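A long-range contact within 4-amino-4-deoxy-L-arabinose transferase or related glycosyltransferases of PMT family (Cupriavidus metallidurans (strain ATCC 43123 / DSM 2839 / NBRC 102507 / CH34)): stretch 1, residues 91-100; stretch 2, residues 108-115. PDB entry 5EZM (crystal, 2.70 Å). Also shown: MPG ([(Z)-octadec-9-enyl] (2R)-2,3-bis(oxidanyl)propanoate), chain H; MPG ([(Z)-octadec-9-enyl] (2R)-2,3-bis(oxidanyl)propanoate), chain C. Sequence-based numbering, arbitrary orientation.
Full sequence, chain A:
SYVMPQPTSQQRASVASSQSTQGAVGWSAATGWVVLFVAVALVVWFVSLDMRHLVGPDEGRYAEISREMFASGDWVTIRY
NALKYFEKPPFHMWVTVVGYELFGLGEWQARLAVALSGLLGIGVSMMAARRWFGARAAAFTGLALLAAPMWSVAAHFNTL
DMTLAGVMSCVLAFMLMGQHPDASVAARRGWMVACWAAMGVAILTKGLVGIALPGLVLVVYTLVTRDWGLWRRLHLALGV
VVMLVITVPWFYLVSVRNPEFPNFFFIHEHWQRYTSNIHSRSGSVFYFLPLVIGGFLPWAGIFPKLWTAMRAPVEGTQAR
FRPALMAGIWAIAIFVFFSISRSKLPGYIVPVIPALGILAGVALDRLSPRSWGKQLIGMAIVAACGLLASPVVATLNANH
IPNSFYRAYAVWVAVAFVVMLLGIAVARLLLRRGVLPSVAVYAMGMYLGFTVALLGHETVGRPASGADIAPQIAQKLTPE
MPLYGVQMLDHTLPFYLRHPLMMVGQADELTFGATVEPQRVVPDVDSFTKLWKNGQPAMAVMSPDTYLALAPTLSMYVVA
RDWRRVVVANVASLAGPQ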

# COMPACT_ATOMS: atom_id res chain seq x y z
N PHE A 91 -2.92 -5.49 12.35
CA PHE A 91 -2.68 -6.73 11.61
C PHE A 91 -1.50 -6.60 10.66
O PHE A 91 -0.64 -7.50 10.58
CB PHE A 91 -3.93 -7.17 10.86
CG PHE A 91 -3.72 -8.37 9.98
CD1 PHE A 91 -3.51 -9.62 10.53
CD2 PHE A 91 -3.71 -8.25 8.60
CE1 PHE A 91 -3.30 -10.73 9.73
CE2 PHE A 91 -3.50 -9.35 7.79
CZ PHE A 91 -3.30 -10.60 8.36
N HIS A 92 -1.44 -5.50 9.91
CA HIS A 92 -0.29 -5.26 9.04
C HIS A 92 1.01 -5.35 9.82
O HIS A 92 1.99 -5.96 9.36
CB HIS A 92 -0.43 -3.89 8.36
CG HIS A 92 0.71 -3.54 7.46
ND1 HIS A 92 0.63 -3.64 6.09
CD2 HIS A 92 1.95 -3.07 7.73
CE1 HIS A 92 1.78 -3.26 5.55
NE2 HIS A 92 2.60 -2.91 6.53
N MET A 93 1.04 -4.77 11.02
CA MET A 93 2.24 -4.82 11.84
C MET A 93 2.52 -6.24 12.32
O MET A 93 3.68 -6.66 12.36
CB MET A 93 2.13 -3.86 13.01
CG MET A 93 2.40 -2.41 12.63
SD MET A 93 1.10 -1.67 11.61
CE MET A 93 -0.07 -1.17 12.87
N TRP A 94 1.48 -6.99 12.69
CA TRP A 94 1.67 -8.38 13.07
C TRP A 94 2.36 -9.16 11.95
O TRP A 94 3.34 -9.87 12.19
CB TRP A 94 0.32 -9.02 13.40
CG TRP A 94 -0.29 -8.52 14.67
CD1 TRP A 94 0.31 -7.77 15.63
CD2 TRP A 94 -1.64 -8.73 15.11
NE1 TRP A 94 -0.57 -7.50 16.65
CE2 TRP A 94 -1.78 -8.08 16.35
CE3 TRP A 94 -2.74 -9.41 14.57
CZ2 TRP A 94 -2.97 -8.08 17.07
CZ3 TRP A 94 -3.93 -9.41 15.29
CH2 TRP A 94 -4.04 -8.75 16.52
N VAL A 95 1.86 -9.02 10.72
CA VAL A 95 2.45 -9.74 9.60
C VAL A 95 3.89 -9.31 9.39
O VAL A 95 4.80 -10.14 9.26
CB VAL A 95 1.61 -9.54 8.33
CG1 VAL A 95 2.25 -10.25 7.15
CG2 VAL A 95 0.18 -10.04 8.54
N THR A 96 4.13 -7.99 9.37
CA THR A 96 5.48 -7.50 9.17
C THR A 96 6.42 -8.01 10.25
O THR A 96 7.59 -8.32 9.96
CB THR A 96 5.50 -5.97 9.13
OG1 THR A 96 4.58 -5.49 8.14
CG2 THR A 96 6.91 -5.46 8.80
N VAL A 97 5.94 -8.14 11.48
CA VAL A 97 6.79 -8.58 12.58
C VAL A 97 7.12 -10.06 12.43
O VAL A 97 8.25 -10.48 12.70
CB VAL A 97 6.14 -8.28 13.94
CG1 VAL A 97 6.83 -9.06 15.04
CG2 VAL A 97 6.21 -6.80 14.24
N VAL A 98 6.15 -10.87 12.01
CA VAL A 98 6.46 -12.26 11.70
C VAL A 98 7.53 -12.32 10.61
O VAL A 98 8.49 -13.10 10.70
CB VAL A 98 5.19 -13.03 11.29
CG1 VAL A 98 5.55 -14.44 10.85
CG2 VAL A 98 4.22 -13.08 12.45
N GLY A 99 7.40 -11.47 9.59
CA GLY A 99 8.43 -11.40 8.56
C GLY A 99 9.79 -11.06 9.13
O GLY A 99 10.81 -11.64 8.74
N TYR A 100 9.84 -10.11 10.07
CA TYR A 100 11.10 -9.74 10.71
C TYR A 100 11.69 -10.92 11.48
O TYR A 100 12.90 -11.15 11.44
CB TYR A 100 10.88 -8.56 11.67
CG TYR A 100 10.68 -7.22 11.01
CD1 TYR A 100 11.05 -7.00 9.68
CD2 TYR A 100 10.14 -6.15 11.71
CE1 TYR A 100 10.88 -5.77 9.09
CE2 TYR A 100 9.97 -4.91 11.13
CZ TYR A 100 10.34 -4.72 9.81
OH TYR A 100 10.16 -3.49 9.23
N TRP A 108 12.95 -5.32 1.93
CA TRP A 108 11.98 -6.26 1.35
C TRP A 108 11.16 -6.95 2.42
O TRP A 108 9.99 -7.28 2.18
CB TRP A 108 12.69 -7.29 0.46
CG TRP A 108 13.52 -8.33 1.17
CD1 TRP A 108 14.88 -8.31 1.34
CD2 TRP A 108 13.07 -9.55 1.76
NE1 TRP A 108 15.29 -9.43 2.01
CE2 TRP A 108 14.20 -10.21 2.28
CE3 TRP A 108 11.81 -10.15 1.90
CZ2 TRP A 108 14.11 -11.44 2.94
CZ3 TRP A 108 11.73 -11.37 2.55
CH2 TRP A 108 12.87 -12.00 3.06
N GLN A 109 11.73 -7.18 3.61
CA GLN A 109 10.94 -7.73 4.70
C GLN A 109 9.85 -6.76 5.14
O GLN A 109 8.74 -7.16 5.48
CB GLN A 109 11.84 -8.09 5.88
CG GLN A 109 12.87 -9.18 5.57
CD GLN A 109 14.20 -8.61 5.12
OE1 GLN A 109 14.25 -7.61 4.41
NE2 GLN A 109 15.29 -9.25 5.54
N ALA A 110 10.16 -5.46 5.15
CA ALA A 110 9.18 -4.46 5.53
C ALA A 110 8.06 -4.33 4.51
O ALA A 110 6.98 -3.83 4.85
CB ALA A 110 9.86 -3.11 5.74
N ARG A 111 8.28 -4.77 3.27
CA ARG A 111 7.28 -4.74 2.22
C ARG A 111 6.63 -6.10 2.00
O ARG A 111 5.95 -6.29 0.99
CB ARG A 111 7.89 -4.23 0.92
CG ARG A 111 8.29 -2.76 0.97
CD ARG A 111 8.66 -2.22 -0.40
NE ARG A 111 10.10 -2.15 -0.60
CZ ARG A 111 10.81 -1.03 -0.60
NH1 ARG A 111 10.20 0.14 -0.43
NH2 ARG A 111 12.12 -1.07 -0.79
N LEU A 112 6.82 -7.04 2.92
CA LEU A 112 6.38 -8.41 2.68
C LEU A 112 4.87 -8.54 2.79
O LEU A 112 4.24 -9.27 2.01
CB LEU A 112 7.08 -9.35 3.67
CG LEU A 112 7.20 -10.81 3.24
CD1 LEU A 112 8.01 -10.91 1.95
CD2 LEU A 112 7.84 -11.63 4.34
N ALA A 113 4.26 -7.83 3.75
CA ALA A 113 2.81 -7.92 3.93
C ALA A 113 2.07 -7.46 2.69
O ALA A 113 1.08 -8.09 2.28
CB ALA A 113 2.39 -7.09 5.14
N VAL A 114 2.52 -6.38 2.05
CA VAL A 114 1.81 -5.88 0.89
C VAL A 114 2.04 -6.77 -0.33
O VAL A 114 1.14 -6.94 -1.16
CB VAL A 114 2.19 -4.41 0.61
CG1 VAL A 114 1.74 -3.54 1.76
CG2 VAL A 114 3.68 -4.27 0.39
N ALA A 115 3.23 -7.37 -0.45
CA ALA A 115 3.48 -8.26 -1.58
C ALA A 115 2.62 -9.52 -1.47
O ALA A 115 1.97 -9.93 -2.44
CB ALA A 115 4.96 -8.63 -1.64
C2 MPG H . 1.29 -14.17 9.57
C3 MPG H . 0.86 -14.69 8.20
C4 MPG H . 1.97 -14.70 7.16
C5 MPG H . 3.27 -14.03 7.63
C6 MPG H . 4.40 -14.13 6.59
C7 MPG H . 5.61 -13.23 6.94
C1 MPG H . 0.12 -14.01 10.54
C2 MPG C . 16.69 -9.27 -3.37
C3 MPG C . 16.16 -10.27 -2.34
C4 MPG C . 14.69 -10.60 -2.54
C5 MPG C . 14.16 -11.47 -1.39
C6 MPG C . 12.86 -12.22 -1.74
C7 MPG C . 12.42 -13.15 -0.60
C8 MPG C . 11.10 -13.90 -0.92
C9 MPG C . 10.46 -14.53 0.35
C10 MPG C . 9.02 -15.04 0.09
C11 MPG C . 8.26 -15.38 1.39
C12 MPG C . 6.88 -16.07 1.13
C1 MPG C . 18.13 -8.84 -3.09
O HOH W 1 5.66 -2.92 7.21
O HOH W 2 5.76 -6.62 5.93

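Stretch 1 is one unbroken run of helix. Its backbone amides from Val 95 to Tyr 100 each bond to the carbonyl four residues earlier. Stretch 2 is helical at both ends, with a break at Arg 111, which leaves helical geometry after the first segment and occupies the N-cap position of the second. No direct hydrogen bond joins the two stretches. They meet through apolar packing and through two waters, and together bury 399 Å².

Phe 91 opens stretch 1 without reaching stretch 2. The first contact is made by His 92. Its CA-to-CB bond points sideways, but with chi1 in t the imidazole comes nearer to the other helix. Ala 113 CB lies over one face of the ring, 4.2 Å from the centroid of His 92 and 25° off the ring normal, a CH-pi contact. Val 114 meets the same ring at its edge, with His 92 CE1 3.8 Å from Val 114 CG1. The polar side of the ring is also used: His 92 NE2 is hydrogen-bonded to water 1 at 3.1 Å.

Met 93 points away, and Trp 94 is out of reach. Val 95 then points toward stretch 2, and its CG1 packs 3.7 Å from Ala 113 CB. The same methyl also lies 3.9 Å from C5 of the chain H lipid, so Val 95 CG1 touches both protein and lipid.

Thr 96 is the polar centre of the contact. Its OG1 donates to His 92 O at 2.9 Å, within its own helix. This leaves the oxygen to accept from both waters. Water 1 donates to Thr 96 OG1 at 2.9 Å and to Ala 110 O at 2.9 Å. Water 2 donates to Thr 96 OG1 at 2.7 Å and accepts from Ala 113 N at 2.9 Å. The waters thus link the Thr 96 hydroxyl to the backbone of stretch 2 around the break in its helix. Ala 113 has the largest area covered by the other stretch, and the backbones come close here: Thr 96 CA is 5.9 Å from Ala 113 CA. The methyl of Thr 96 faces stretch 2 as well, with CG2 4.1 Å from Ala 110 CA.

Val 97 points away, and Val 98 does not reach stretch 2, although its CG1 is 4.0 Å from C5 of the chain H lipid.

Gly 99 marks a second close approach, with its CA 5.9 Å from Gln 109 CA. It has no side chain, and Leu 112 CD2 comes to 4.3 Å from Gly 99 CA. An ideal CB here would be 3.4 Å from that Leu 112 CD2, a tight fit. Lipid C7 of chain H adjoins both residues, 3.7 Å from Gly 99 N and 3.8 Å from Leu 112 CD2.

Tyr 100 ends the stretch. Its ring meets Gln 109 at the edge, with Tyr 100 CD1 4.0 Å from Gln 109 CB. Further out, Tyr 100 OH is 3.5 Å from Ala 110 CB.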